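Delta-endotoxin CYTB (Bacillus thuringiensis serovar kyushuensis, PDB 1CBY) kills dipteran larvae by making pores in the epithelial cell membrane of the midgut, being held here as an inactive dimeric protoxin. Local coordinates at residues S166-I171 with A190-V195; Q103-S108 with A211-K216; N170-I175 with M184-L189; K94-S99 with V215-L220. All blocks are in the same frame, centred on the assembly; numbering follows the deposited sequence.

In the fold
All four contacts lie in one mixed sheet. Contacts 1 and 3 are successive parts of one hairpin, strands 165-175 and 183-195. They share N170 and I171, and their centres are 16 Å apart. Contacts 2 and 4 lie on strand 210-225, which pairs with the second hairpin strand. Their centres are also 16 Å apart. Contact 1 meets contact 4 in a salt bridge, with E192 OE2 2.7 Å from K218 NZ. P188 and L189 of contact 3 pack on the 215-220 segment of contact 4. The C-terminal processing stop is nearest contact 3: the M184 and S228 side chains are about 10 Å apart.

Contact 1: S166-I171 with A190-V195; sequences SYYYNI and AFEVSV
Y167 and V193 make the main side-chain contact. They lie side by side and point the same way. V193 CB sits over one face of the Y167 ring, 3.8 Å from its centroid and 19° off the normal, a CH-pi contact. Y167 CG stands between its backbone N and carbonyl carbon (chi1 58°), which sets the ring upright beside the valine. V193 CG1 reaches the phenol end, 3.6 Å from Y167 OH. That hydroxyl bonds to T142 O, and W157 meets the ring edge-to-face. On the same side of the sheet, I171 CD1 lies at the edge of the F191 ring, 4.2 Å from F191 CE2. Helix 129-141 packs on both of these residues.

Backbone bonds form two reciprocal pairs, Y167 with V193 and Y169 with F191. Y167 N is 2.9 Å from V193 O. This is the antiparallel ladder of a beta hairpin, at the end away from its turn, in the central sheet of the Cyt toxin fold.

Polar and mixed contacts fill the other side. Y168 runs alongside E192, with Y168 CE1 3.7 Å from E192 CG. The ring and carboxylate planes are 60° apart. The ring touches the glutamate at CG and, less closely, at CD; E192 OE2 makes a salt bridge with K218. S166 OG and S194 OG come to 3.5 Å, but each is hydrogen-bonded to the N164 amide, S166 to its OD1 and S194 to its ND2. N170 OD1 rests on A190 CB, 3.5 Å away, while N170 ND2 is given to N42 O.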
loop_
_atom_site.group_PDB
_atom_site.type_symbol
_atom_site.label_atom_id
_atom_site.label_comp_id
_atom_site.label_asym_id
_atom_site.label_seq_id
_atom_site.Cartn_x
_atom_site.Cartn_y
_atom_site.Cartn_z
ATOM N N SER A 166 7.551 20.347 -11.090
ATOM C CA SER A 166 8.120 20.190 -9.759
ATOM C C SER A 166 7.049 19.732 -8.791
ATOM O O SER A 166 5.858 19.934 -9.038
ATOM C CB SER A 166 8.702 21.515 -9.278
ATOM O OG SER A 166 9.762 21.931 -10.117
ATOM N N TYR A 167 7.464 19.088 -7.706
ATOM C CA TYR A 167 6.519 18.618 -6.701
ATOM C C TYR A 167 7.184 18.158 -5.413
ATOM O O TYR A 167 8.388 17.914 -5.371
ATOM C CB TYR A 167 5.607 17.510 -7.258
ATOM C CG TYR A 167 6.311 16.278 -7.806
ATOM C CD1 TYR A 167 6.645 15.211 -6.970
ATOM C CD2 TYR A 167 6.605 16.165 -9.166
ATOM C CE1 TYR A 167 7.251 14.065 -7.474
ATOM C CE2 TYR A 167 7.209 15.021 -9.682
ATOM C CZ TYR A 167 7.530 13.974 -8.829
ATOM O OH TYR A 167 8.126 12.838 -9.331
ATOM N N TYR A 168 6.394 18.102 -4.352
ATOM C CA TYR A 168 6.868 17.654 -3.057
ATOM C C TYR A 168 6.234 16.298 -2.829
ATOM O O TYR A 168 5.077 16.086 -3.198
ATOM C CB TYR A 168 6.420 18.619 -1.964
ATOM C CG TYR A 168 7.024 19.998 -2.077
ATOM C CD1 TYR A 168 8.360 20.169 -2.430
ATOM C CD2 TYR A 168 6.265 21.134 -1.809
ATOM C CE1 TYR A 168 8.926 21.435 -2.508
ATOM C CE2 TYR A 168 6.823 22.406 -1.885
ATOM C CZ TYR A 168 8.152 22.548 -2.233
ATOM O OH TYR A 168 8.720 23.799 -2.288
ATOM N N TYR A 169 6.995 15.371 -2.261
ATOM C CA TYR A 169 6.478 14.040 -1.982
ATOM C C TYR A 169 6.935 13.668 -0.582
ATOM O O TYR A 169 8.130 13.601 -0.314
ATOM C CB TYR A 169 7.005 13.052 -3.010
ATOM C CG TYR A 169 6.165 11.808 -3.138
ATOM C CD1 TYR A 169 6.180 10.826 -2.148
ATOM C CD2 TYR A 169 5.365 11.599 -4.259
ATOM C CE1 TYR A 169 5.422 9.663 -2.273
ATOM C CE2 TYR A 169 4.602 10.436 -4.392
ATOM C CZ TYR A 169 4.641 9.476 -3.395
ATOM O OH TYR A 169 3.914 8.323 -3.526
ATOM N N ASN A 170 5.978 13.465 0.315
ATOM C CA ASN A 170 6.283 13.135 1.700
ATOM C C ASN A 170 5.978 11.677 1.990
ATOM O O ASN A 170 4.883 11.186 1.691
ATOM C CB ASN A 170 5.483 14.024 2.648
ATOM C CG ASN A 170 5.645 15.501 2.340
ATOM O OD1 ASN A 170 6.748 15.973 2.050
ATOM N ND2 ASN A 170 4.541 16.238 2.395
ATOM N N ILE A 171 6.944 11.010 2.612
ATOM C CA ILE A 171 6.866 9.592 2.962
ATOM C C ILE A 171 7.308 9.434 4.417
ATOM O O ILE A 171 8.100 10.235 4.915
ATOM C CB ILE A 171 7.845 8.758 2.086
ATOM C CG1 ILE A 171 7.494 8.894 0.606
ATOM C CG2 ILE A 171 7.812 7.291 2.485
ATOM C CD1 ILE A 171 8.541 8.313 -0.321
ATOM N N ALA A 190 11.252 13.215 2.787
ATOM C CA ALA A 190 10.591 14.126 1.863
ATOM C C ALA A 190 11.492 14.442 0.683
ATOM O O ALA A 190 12.659 14.801 0.851
ATOM C CB ALA A 190 10.192 15.403 2.573
ATOM N N PHE A 191 10.950 14.274 -0.513
ATOM C CA PHE A 191 11.681 14.539 -1.737
ATOM C C PHE A 191 11.161 15.801 -2.414
ATOM O O PHE A 191 9.951 16.015 -2.496
ATOM C CB PHE A 191 11.494 13.389 -2.733
ATOM C CG PHE A 191 12.224 12.130 -2.376
ATOM C CD1 PHE A 191 13.616 12.090 -2.385
ATOM C CD2 PHE A 191 11.522 10.964 -2.093
ATOM C CE1 PHE A 191 14.298 10.903 -2.120
ATOM C CE2 PHE A 191 12.194 9.773 -1.828
ATOM C CZ PHE A 191 13.586 9.744 -1.843
ATOM N N GLU A 192 12.074 16.637 -2.888
ATOM C CA GLU A 192 11.701 17.830 -3.633
ATOM C C GLU A 192 12.156 17.467 -5.038
ATOM O O GLU A 192 13.353 17.439 -5.317
ATOM C CB GLU A 192 12.451 19.060 -3.132
ATOM C CG GLU A 192 12.040 19.512 -1.741
ATOM C CD GLU A 192 12.607 20.874 -1.369
ATOM O OE1 GLU A 192 13.197 21.545 -2.246
ATOM O OE2 GLU A 192 12.454 21.279 -0.196
ATOM N N VAL A 193 11.206 17.105 -5.891
ATOM C CA VAL A 193 11.505 16.688 -7.259
ATOM C C VAL A 193 11.248 17.757 -8.323
ATOM O O VAL A 193 10.268 18.499 -8.253
ATOM C CB VAL A 193 10.683 15.428 -7.617
ATOM C CG1 VAL A 193 11.080 14.890 -8.992
ATOM C CG2 VAL A 193 10.858 14.373 -6.541
ATOM N N SER A 194 12.126 17.807 -9.317
ATOM C CA SER A 194 12.016 18.741 -10.429
ATOM C C SER A 194 12.408 17.957 -11.684
ATOM O O SER A 194 13.423 17.249 -11.684
ATOM C CB SER A 194 12.956 19.931 -10.216
ATOM O OG SER A 194 12.905 20.847 -11.297
ATOM N N VAL A 195 11.577 18.039 -12.723
ATOM C CA VAL A 195 11.821 17.323 -13.974
ATOM C C VAL A 195 11.743 18.271 -15.166
ATOM O O VAL A 195 10.883 19.152 -15.213
ATOM C CB VAL A 195 10.782 16.201 -14.208
ATOM C CG1 VAL A 195 11.308 15.208 -15.226
ATOM C CG2 VAL A 195 10.438 15.501 -12.913
#

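Contact 2: Q103-S108 with A211-K216; sequences QTVEIS and ARYEVK
Q103-V105 pairs with A211-Y213 as a short antiparallel ladder that leads straight into helix 107-122. The chain turns a corner at Q103, and the axes of 104-106 and 211-216 lie 105° apart. Four backbone bonds still form. Q103 and Y213 exchange one pair and V105 and A211 the other. Y213 N is 2.8 Å from Q103 O, yet it stands 42° out of the carbonyl plane. V105 N is 3.0 Å from A211 O and is likewise above the plane. The turned strand probably explains this skew.

On the exposed side, T104 and R212 cross at about a right angle, with T104 OG1 3.8 Å from R212 CB. The arginine bends at chi2 (73°) and folds back over the Q103 backbone. R212 CD is 3.9 Å from Q103 C, and the guanidinium turns an edge to Q103 CA. R212 NH1 and Q103 N are both donors and do not bond.

On the inner side, V105 CG2 is 4.2 Å from Y213 CB. I107 CD1 comes from the first turn of the helix to 3.7 Å from Y213 OH. M110 of the same helix also packs on Y213. E106 holds the N-cap position, and S108 OG gives its OE2 a weak bond. This is a strand-to-helix junction, where an outer helix of the alpha/beta Cyt fold leaves its sheet.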
loop_
_atom_site.group_PDB
_atom_site.type_symbol
_atom_site.label_atom_id
_atom_site.label_comp_id
_atom_site.label_asym_id
_atom_site.label_seq_id
_atom_site.Cartn_x
_atom_site.Cartn_y
_atom_site.Cartn_z
ATOM N N GLN A 103 20.965 15.027 -12.705
ATOM C CA GLN A 103 21.437 14.523 -13.990
ATOM C C GLN A 103 20.289 13.899 -14.755
ATOM O O GLN A 103 19.199 13.718 -14.217
ATOM C CB GLN A 103 22.470 13.420 -13.757
ATOM C CG GLN A 103 21.847 12.157 -13.173
ATOM C CD GLN A 103 22.864 11.125 -12.773
ATOM O OE1 GLN A 103 23.381 11.149 -11.657
ATOM N NE2 GLN A 103 23.150 10.197 -13.671
ATOM N N THR A 104 20.546 13.555 -16.010
ATOM C CA THR A 104 19.546 12.883 -16.823
ATOM C C THR A 104 19.714 11.423 -16.396
ATOM O O THR A 104 20.840 10.929 -16.322
ATOM C CB THR A 104 19.840 13.040 -18.338
ATOM O OG1 THR A 104 19.859 14.431 -18.681
ATOM C CG2 THR A 104 18.770 12.344 -19.173
ATOM N N VAL A 105 18.622 10.777 -16.010
ATOM C CA VAL A 105 18.673 9.387 -15.578
ATOM C C VAL A 105 17.419 8.621 -15.911
ATOM O O VAL A 105 16.354 9.199 -16.142
ATOM C CB VAL A 105 18.851 9.239 -14.051
ATOM C CG1 VAL A 105 20.272 8.885 -13.721
ATOM C CG2 VAL A 105 18.413 10.491 -13.324
ATOM N N GLU A 106 17.575 7.304 -15.941
ATOM C CA GLU A 106 16.481 6.380 -16.183
ATOM C C GLU A 106 15.947 6.148 -14.775
ATOM O O GLU A 106 16.728 5.884 -13.854
ATOM C CB GLU A 106 17.020 5.073 -16.767
ATOM C CG GLU A 106 15.945 4.064 -17.135
ATOM C CD GLU A 106 16.510 2.806 -17.767
ATOM O OE1 GLU A 106 17.580 2.884 -18.410
ATOM O OE2 GLU A 106 15.880 1.738 -17.628
ATOM N N ILE A 107 14.638 6.276 -14.595
ATOM C CA ILE A 107 14.028 6.108 -13.281
ATOM C C ILE A 107 14.469 4.831 -12.567
ATOM O O ILE A 107 14.718 4.855 -11.359
ATOM C CB ILE A 107 12.484 6.203 -13.356
ATOM C CG1 ILE A 107 12.084 7.579 -13.909
ATOM C CG2 ILE A 107 11.867 5.995 -11.973
ATOM C CD1 ILE A 107 10.608 7.738 -14.182
ATOM N N SER A 108 14.620 3.737 -13.309
ATOM C CA SER A 108 15.053 2.478 -12.705
ATOM C C SER A 108 16.352 2.669 -11.924
ATOM O O SER A 108 16.425 2.368 -10.732
ATOM C CB SER A 108 15.258 1.409 -13.781
ATOM O OG SER A 108 16.211 1.833 -14.741
ATOM N N ALA A 211 14.940 11.247 -17.908
ATOM C CA ALA A 211 14.684 12.680 -17.880
ATOM C C ALA A 211 15.727 13.337 -16.991
ATOM O O ALA A 211 16.346 12.671 -16.158
ATOM C CB ALA A 211 13.280 12.964 -17.346
ATOM N N ARG A 212 15.984 14.617 -17.236
ATOM C CA ARG A 212 16.937 15.379 -16.438
ATOM C C ARG A 212 16.232 15.619 -15.109
ATOM O O ARG A 212 15.177 16.257 -15.063
ATOM C CB ARG A 212 17.279 16.697 -17.144
ATOM C CG ARG A 212 17.865 17.800 -16.270
ATOM C CD ARG A 212 19.297 17.543 -15.847
ATOM N NE ARG A 212 19.879 18.743 -15.250
ATOM C CZ ARG A 212 21.041 18.786 -14.603
ATOM N NH1 ARG A 212 21.771 17.690 -14.453
ATOM N NH2 ARG A 212 21.474 19.934 -14.100
ATOM N N TYR A 213 16.766 15.014 -14.055
ATOM C CA TYR A 213 16.203 15.121 -12.722
ATOM C C TYR A 213 17.033 15.920 -11.735
ATOM O O TYR A 213 18.269 15.923 -11.776
ATOM C CB TYR A 213 15.988 13.728 -12.126
ATOM C CG TYR A 213 14.668 13.092 -12.471
ATOM C CD1 TYR A 213 13.544 13.307 -11.677
ATOM C CD2 TYR A 213 14.540 12.258 -13.579
ATOM C CE1 TYR A 213 12.323 12.710 -11.980
ATOM C CE2 TYR A 213 13.322 11.655 -13.887
ATOM C CZ TYR A 213 12.220 11.891 -13.084
ATOM O OH TYR A 213 11.007 11.336 -13.407
ATOM N N GLU A 214 16.317 16.605 -10.852
ATOM C CA GLU A 214 16.893 17.382 -9.766
ATOM C C GLU A 214 16.080 16.867 -8.585
ATOM O O GLU A 214 14.854 17.016 -8.554
ATOM C CB GLU A 214 16.681 18.883 -9.972
ATOM C CG GLU A 214 17.098 19.750 -8.780
ATOM C CD GLU A 214 18.534 19.513 -8.334
ATOM O OE1 GLU A 214 19.453 20.111 -8.930
ATOM O OE2 GLU A 214 18.739 18.738 -7.375
ATOM N N VAL A 215 16.745 16.186 -7.663
ATOM C CA VAL A 215 16.060 15.619 -6.520
ATOM C C VAL A 215 16.762 15.978 -5.233
ATOM O O VAL A 215 17.945 15.683 -5.066
ATOM C CB VAL A 215 15.990 14.067 -6.618
ATOM C CG1 VAL A 215 15.361 13.475 -5.359
ATOM C CG2 VAL A 215 15.204 13.641 -7.850
ATOM N N LYS A 216 16.048 16.652 -4.344
ATOM C CA LYS A 216 16.601 17.000 -3.049
ATOM C C LYS A 216 15.908 16.082 -2.057
ATOM O O LYS A 216 14.720 15.787 -2.205
ATOM C CB LYS A 216 16.352 18.466 -2.697
ATOM C CG LYS A 216 16.910 18.827 -1.331
ATOM C CD LYS A 216 17.077 20.309 -1.142
ATOM C CE LYS A 216 17.693 20.579 0.210
ATOM N NZ LYS A 216 17.899 22.029 0.433
#

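Contact 3: N170-I175 with M184-L189; sequences NILFSI and MAVLPL
F173, L187, L189 and I171 form the close-packed part of this contact. F173 and L187 stand side by side, with F173 CB 4.0 Å from L187 CB. L189 CD2 comes to the edge of the phenyl ring, 3.8 Å from F173 CE2. The same methyl is 4.1 Å from I171 CD1. I171 CG2, from the same strand as F173, lies over one face of the ring, 3.7 Å above its plane. F173 CG is anti to its carbonyl carbon (chi1 -67°), which places the ring back along its own strand, beside I171. Further along, I175 CG2 meets A185 CB at 3.7 Å, and I175 CG1 turns away. L187 and L189 also pack on strand 210-225.

The other side has fewer side-chain touches between the two strands, though they are no longer. L172 crosses P188 and V186 at a slant, with L172 CD1 4.0 Å from P188 CG. S174 OG is 3.7 Å from M184 SD, a van der Waals contact. This side does not face solvent. Helix 54-63 covers it, A61 lying on L172, A57 on S174 and M184, and L60 on V186.

Six backbone bonds join the strands, two each from the pairs I171-L189, F173-L187 and I175-A185. L187 N is 2.8 Å from F173 O. P188 sits at a non-hydrogen-bonded pair, so its missing N-H costs this ladder nothing. The regular register belongs to the turn end of an antiparallel beta hairpin, here in the sheet core of the Cyt toxin fold.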
loop_
_atom_site.group_PDB
_atom_site.type_symbol
_atom_site.label_atom_id
_atom_site.label_comp_id
_atom_site.label_asym_id
_atom_site.label_seq_id
_atom_site.Cartn_x
_atom_site.Cartn_y
_atom_site.Cartn_z
ATOM N N ASN A 170 5.978 13.465 0.315
ATOM C CA ASN A 170 6.283 13.135 1.700
ATOM C C ASN A 170 5.978 11.677 1.990
ATOM O O ASN A 170 4.883 11.186 1.691
ATOM C CB ASN A 170 5.483 14.024 2.648
ATOM C CG ASN A 170 5.645 15.501 2.340
ATOM O OD1 ASN A 170 6.748 15.973 2.050
ATOM N ND2 ASN A 170 4.541 16.238 2.395
ATOM N N ILE A 171 6.944 11.010 2.612
ATOM C CA ILE A 171 6.866 9.592 2.962
ATOM C C ILE A 171 7.308 9.434 4.417
ATOM O O ILE A 171 8.100 10.235 4.915
ATOM C CB ILE A 171 7.845 8.758 2.086
ATOM C CG1 ILE A 171 7.494 8.894 0.606
ATOM C CG2 ILE A 171 7.812 7.291 2.485
ATOM C CD1 ILE A 171 8.541 8.313 -0.321
ATOM N N LEU A 172 6.766 8.437 5.108
ATOM C CA LEU A 172 7.168 8.178 6.484
ATOM C C LEU A 172 7.232 6.682 6.693
ATOM O O LEU A 172 6.243 5.975 6.489
ATOM C CB LEU A 172 6.210 8.803 7.502
ATOM C CG LEU A 172 6.663 8.587 8.955
ATOM C CD1 LEU A 172 6.795 9.906 9.692
ATOM C CD2 LEU A 172 5.710 7.649 9.685
ATOM N N PHE A 173 8.416 6.204 7.054
ATOM C CA PHE A 173 8.639 4.790 7.305
ATOM C C PHE A 173 8.687 4.599 8.815
ATOM O O PHE A 173 9.238 5.431 9.540
ATOM C CB PHE A 173 9.983 4.339 6.716
ATOM C CG PHE A 173 10.049 4.367 5.211
ATOM C CD1 PHE A 173 9.326 3.461 4.450
ATOM C CD2 PHE A 173 10.872 5.277 4.556
ATOM C CE1 PHE A 173 9.423 3.461 3.052
ATOM C CE2 PHE A 173 10.974 5.283 3.161
ATOM C CZ PHE A 173 10.247 4.373 2.410
ATOM N N SER A 174 8.101 3.511 9.289
ATOM C CA SER A 174 8.118 3.186 10.708
ATOM C C SER A 174 8.406 1.682 10.757
ATOM O O SER A 174 7.595 0.865 10.300
ATOM C CB SER A 174 6.775 3.523 11.343
ATOM O OG SER A 174 6.849 3.485 12.751
ATOM N N ILE A 175 9.584 1.327 11.264
ATOM C CA ILE A 175 10.018 -0.067 11.321
ATOM C C ILE A 175 10.357 -0.573 12.727
ATOM O O ILE A 175 11.056 0.092 13.493
ATOM C CB ILE A 175 11.205 -0.294 10.333
ATOM C CG1 ILE A 175 11.971 -1.573 10.662
ATOM C CG2 ILE A 175 12.112 0.926 10.297
ATOM C CD1 ILE A 175 11.235 -2.828 10.317
ATOM N N MET A 184 12.201 1.461 18.223
ATOM C CA MET A 184 11.443 1.524 16.981
ATOM C C MET A 184 12.144 2.579 16.152
ATOM O O MET A 184 12.627 3.573 16.695
ATOM C CB MET A 184 10.002 1.964 17.237
ATOM C CG MET A 184 9.196 2.159 15.961
ATOM S SD MET A 184 7.498 2.630 16.263
ATOM C CE MET A 184 6.729 1.030 16.535
ATOM N N ALA A 185 12.238 2.353 14.851
ATOM C CA ALA A 185 12.891 3.311 13.971
ATOM C C ALA A 185 11.862 4.054 13.122
ATOM O O ALA A 185 10.988 3.433 12.512
ATOM C CB ALA A 185 13.904 2.601 13.086
ATOM N N VAL A 186 11.941 5.380 13.121
ATOM C CA VAL A 186 11.025 6.203 12.339
ATOM C C VAL A 186 11.854 6.972 11.335
ATOM O O VAL A 186 12.933 7.464 11.669
ATOM C CB VAL A 186 10.255 7.194 13.224
ATOM C CG1 VAL A 186 9.223 7.938 12.399
ATOM C CG2 VAL A 186 9.581 6.457 14.363
ATOM N N LEU A 187 11.348 7.100 10.114
ATOM C CA LEU A 187 12.088 7.803 9.077
ATOM C C LEU A 187 11.232 8.757 8.236
ATOM O O LEU A 187 10.587 8.340 7.266
ATOM C CB LEU A 187 12.774 6.785 8.153
ATOM C CG LEU A 187 14.114 7.105 7.473
ATOM C CD1 LEU A 187 14.459 5.972 6.525
ATOM C CD2 LEU A 187 14.064 8.410 6.704
ATOM N N PRO A 188 11.138 10.031 8.656
ATOM C CA PRO A 188 10.361 11.027 7.909
ATOM C C PRO A 188 11.197 11.364 6.682
ATOM O O PRO A 188 12.304 11.892 6.807
ATOM C CB PRO A 188 10.321 12.218 8.874
ATOM C CG PRO A 188 10.388 11.577 10.203
ATOM C CD PRO A 188 11.476 10.549 9.988
ATOM N N LEU A 189 10.682 11.035 5.505
ATOM C CA LEU A 189 11.390 11.271 4.251
ATOM C C LEU A 189 10.605 12.177 3.302
ATOM O O LEU A 189 9.437 11.925 3.019
ATOM C CB LEU A 189 11.649 9.926 3.569
ATOM C CG LEU A 189 12.299 9.913 2.189
ATOM C CD1 LEU A 189 13.760 10.312 2.305
ATOM C CD2 LEU A 189 12.170 8.522 1.594
#

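Contact 4: K94-S99 with V215-L220; sequences KTLNQS and VKMKAL
L96 and M217 meet diagonally across the two strands, their side chains at about a right angle. L96 CD2 is 3.5 Å from M217 CE. The methionine is extended to SD and bends at its last torsion (chi3 126°), which swings the methyl toward the leucine. On the other side of the sheet, T95 CG2 lies 3.6 Å from L220 CB. On that side too, the N97 amide sits among the methylenes of K216 and K218. N97 runs alongside K218 and slants across K216.

Backbone bonds set this register. L96 pairs with A219, and Q98 with M217. A219 N is 2.9 Å from L96 O and nearly straight at the hydrogen, 172°. M217 N is 2.9 Å from Q98 O but stands 37° above that carbonyl plane. The skew comes at the corner where strand 90-102 turns, at Q98. Here that strand joins strand 210-225 in the central sheet of the Cyt toxin, an alpha/beta fold with helices on both faces.

The next shell differs by face. I117 and V121 of helix 107-122 cover L96, and I117 also covers M217. F77 of helix 77-84 packs on T95 and N97, and L81 and A84 pack on L220. K218 is buried; besides E192, its ammonium bonds F75 O. These partners probably favour the charged form. At one end of segment 94-99, S99 OG bonds to E214 OE2. At the other, K94 NZ gives a weak bond, 3.2 Å, to T95 O of its own strand.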
loop_
_atom_site.group_PDB
_atom_site.type_symbol
_atom_site.label_atom_id
_atom_site.label_comp_id
_atom_site.label_asym_id
_atom_site.label_seq_id
_atom_site.Cartn_x
_atom_site.Cartn_y
_atom_site.Cartn_z
ATOM N N LYS A 94 20.704 9.372 12.312
ATOM C CA LYS A 94 21.398 10.014 11.203
ATOM C C LYS A 94 20.428 10.954 10.501
ATOM O O LYS A 94 19.226 10.692 10.476
ATOM C CB LYS A 94 21.882 8.927 10.231
ATOM C CG LYS A 94 23.089 9.281 9.368
ATOM C CD LYS A 94 22.695 9.966 8.066
ATOM C CE LYS A 94 23.923 10.262 7.211
ATOM N NZ LYS A 94 23.580 10.873 5.898
ATOM N N THR A 95 20.933 12.066 9.978
ATOM C CA THR A 95 20.089 13.027 9.273
ATOM C C THR A 95 20.669 13.242 7.885
ATOM O O THR A 95 21.804 12.851 7.621
ATOM C CB THR A 95 20.012 14.405 10.005
ATOM O OG1 THR A 95 21.324 14.962 10.145
ATOM C CG2 THR A 95 19.384 14.262 11.388
ATOM N N LEU A 96 19.892 13.862 7.005
ATOM C CA LEU A 96 20.329 14.148 5.647
ATOM C C LEU A 96 19.463 15.276 5.109
ATOM O O LEU A 96 18.276 15.362 5.431
ATOM C CB LEU A 96 20.178 12.917 4.751
ATOM C CG LEU A 96 20.725 13.095 3.330
ATOM C CD1 LEU A 96 22.228 12.861 3.336
ATOM C CD2 LEU A 96 20.050 12.138 2.368
ATOM N N ASN A 97 20.055 16.134 4.286
ATOM C CA ASN A 97 19.343 17.263 3.698
ATOM C C ASN A 97 20.191 17.829 2.563
ATOM O O ASN A 97 21.037 18.687 2.797
ATOM C CB ASN A 97 19.104 18.330 4.774
ATOM C CG ASN A 97 18.451 19.591 4.231
ATOM O OD1 ASN A 97 18.605 20.668 4.805
ATOM N ND2 ASN A 97 17.705 19.462 3.142
ATOM N N GLN A 98 19.985 17.333 1.342
ATOM C CA GLN A 98 20.769 17.790 0.195
ATOM C C GLN A 98 20.303 17.197 -1.125
ATOM O O GLN A 98 19.505 16.257 -1.147
ATOM C CB GLN A 98 22.228 17.400 0.391
ATOM C CG GLN A 98 22.435 15.895 0.459
ATOM C CD GLN A 98 23.885 15.518 0.628
ATOM O OE1 GLN A 98 24.464 15.703 1.698
ATOM N NE2 GLN A 98 24.486 14.994 -0.431
ATOM N N SER A 99 20.827 17.738 -2.224
ATOM C CA SER A 99 20.498 17.247 -3.561
ATOM C C SER A 99 21.200 15.913 -3.739
ATOM O O SER A 99 22.406 15.805 -3.514
ATOM C CB SER A 99 20.979 18.221 -4.638
ATOM O OG SER A 99 20.233 19.424 -4.608
ATOM N N VAL A 215 16.745 16.186 -7.663
ATOM C CA VAL A 215 16.060 15.619 -6.520
ATOM C C VAL A 215 16.762 15.978 -5.233
ATOM O O VAL A 215 17.945 15.683 -5.066
ATOM C CB VAL A 215 15.990 14.067 -6.618
ATOM C CG1 VAL A 215 15.361 13.475 -5.359
ATOM C CG2 VAL A 215 15.204 13.641 -7.850
ATOM N N LYS A 216 16.048 16.652 -4.344
ATOM C CA LYS A 216 16.601 17.000 -3.049
ATOM C C LYS A 216 15.908 16.082 -2.057
ATOM O O LYS A 216 14.720 15.787 -2.205
ATOM C CB LYS A 216 16.352 18.466 -2.697
ATOM C CG LYS A 216 16.910 18.827 -1.331
ATOM C CD LYS A 216 17.077 20.309 -1.142
ATOM C CE LYS A 216 17.693 20.579 0.210
ATOM N NZ LYS A 216 17.899 22.029 0.433
ATOM N N MET A 217 16.652 15.613 -1.063
ATOM C CA MET A 217 16.108 14.698 -0.073
ATOM C C MET A 217 16.314 15.233 1.339
ATOM O O MET A 217 17.383 15.756 1.666
ATOM C CB MET A 217 16.792 13.336 -0.233
ATOM C CG MET A 217 16.167 12.197 0.544
ATOM S SD MET A 217 16.936 10.600 0.161
ATOM C CE MET A 217 17.371 10.041 1.791
ATOM N N LYS A 218 15.271 15.145 2.156
ATOM C CA LYS A 218 15.321 15.601 3.545
ATOM C C LYS A 218 14.843 14.431 4.384
ATOM O O LYS A 218 13.702 13.984 4.242
ATOM C CB LYS A 218 14.416 16.820 3.740
ATOM C CG LYS A 218 14.920 18.066 3.029
ATOM C CD LYS A 218 13.857 19.150 2.951
ATOM C CE LYS A 218 12.768 18.780 1.955
ATOM N NZ LYS A 218 11.675 19.790 1.914
ATOM N N ALA A 219 15.729 13.912 5.226
ATOM C CA ALA A 219 15.405 12.756 6.049
ATOM C C ALA A 219 16.216 12.680 7.330
ATOM O O ALA A 219 17.309 13.245 7.436
ATOM C CB ALA A 219 15.621 11.482 5.248
ATOM N N LEU A 220 15.663 11.970 8.304
ATOM C CA LEU A 220 16.325 11.764 9.576
ATOM C C LEU A 220 15.734 10.504 10.181
ATOM O O LEU A 220 14.542 10.233 10.016
ATOM C CB LEU A 220 16.124 12.952 10.519
ATOM C CG LEU A 220 14.805 13.122 11.270
ATOM C CD1 LEU A 220 15.010 14.099 12.405
ATOM C CD2 LEU A 220 13.714 13.607 10.336
#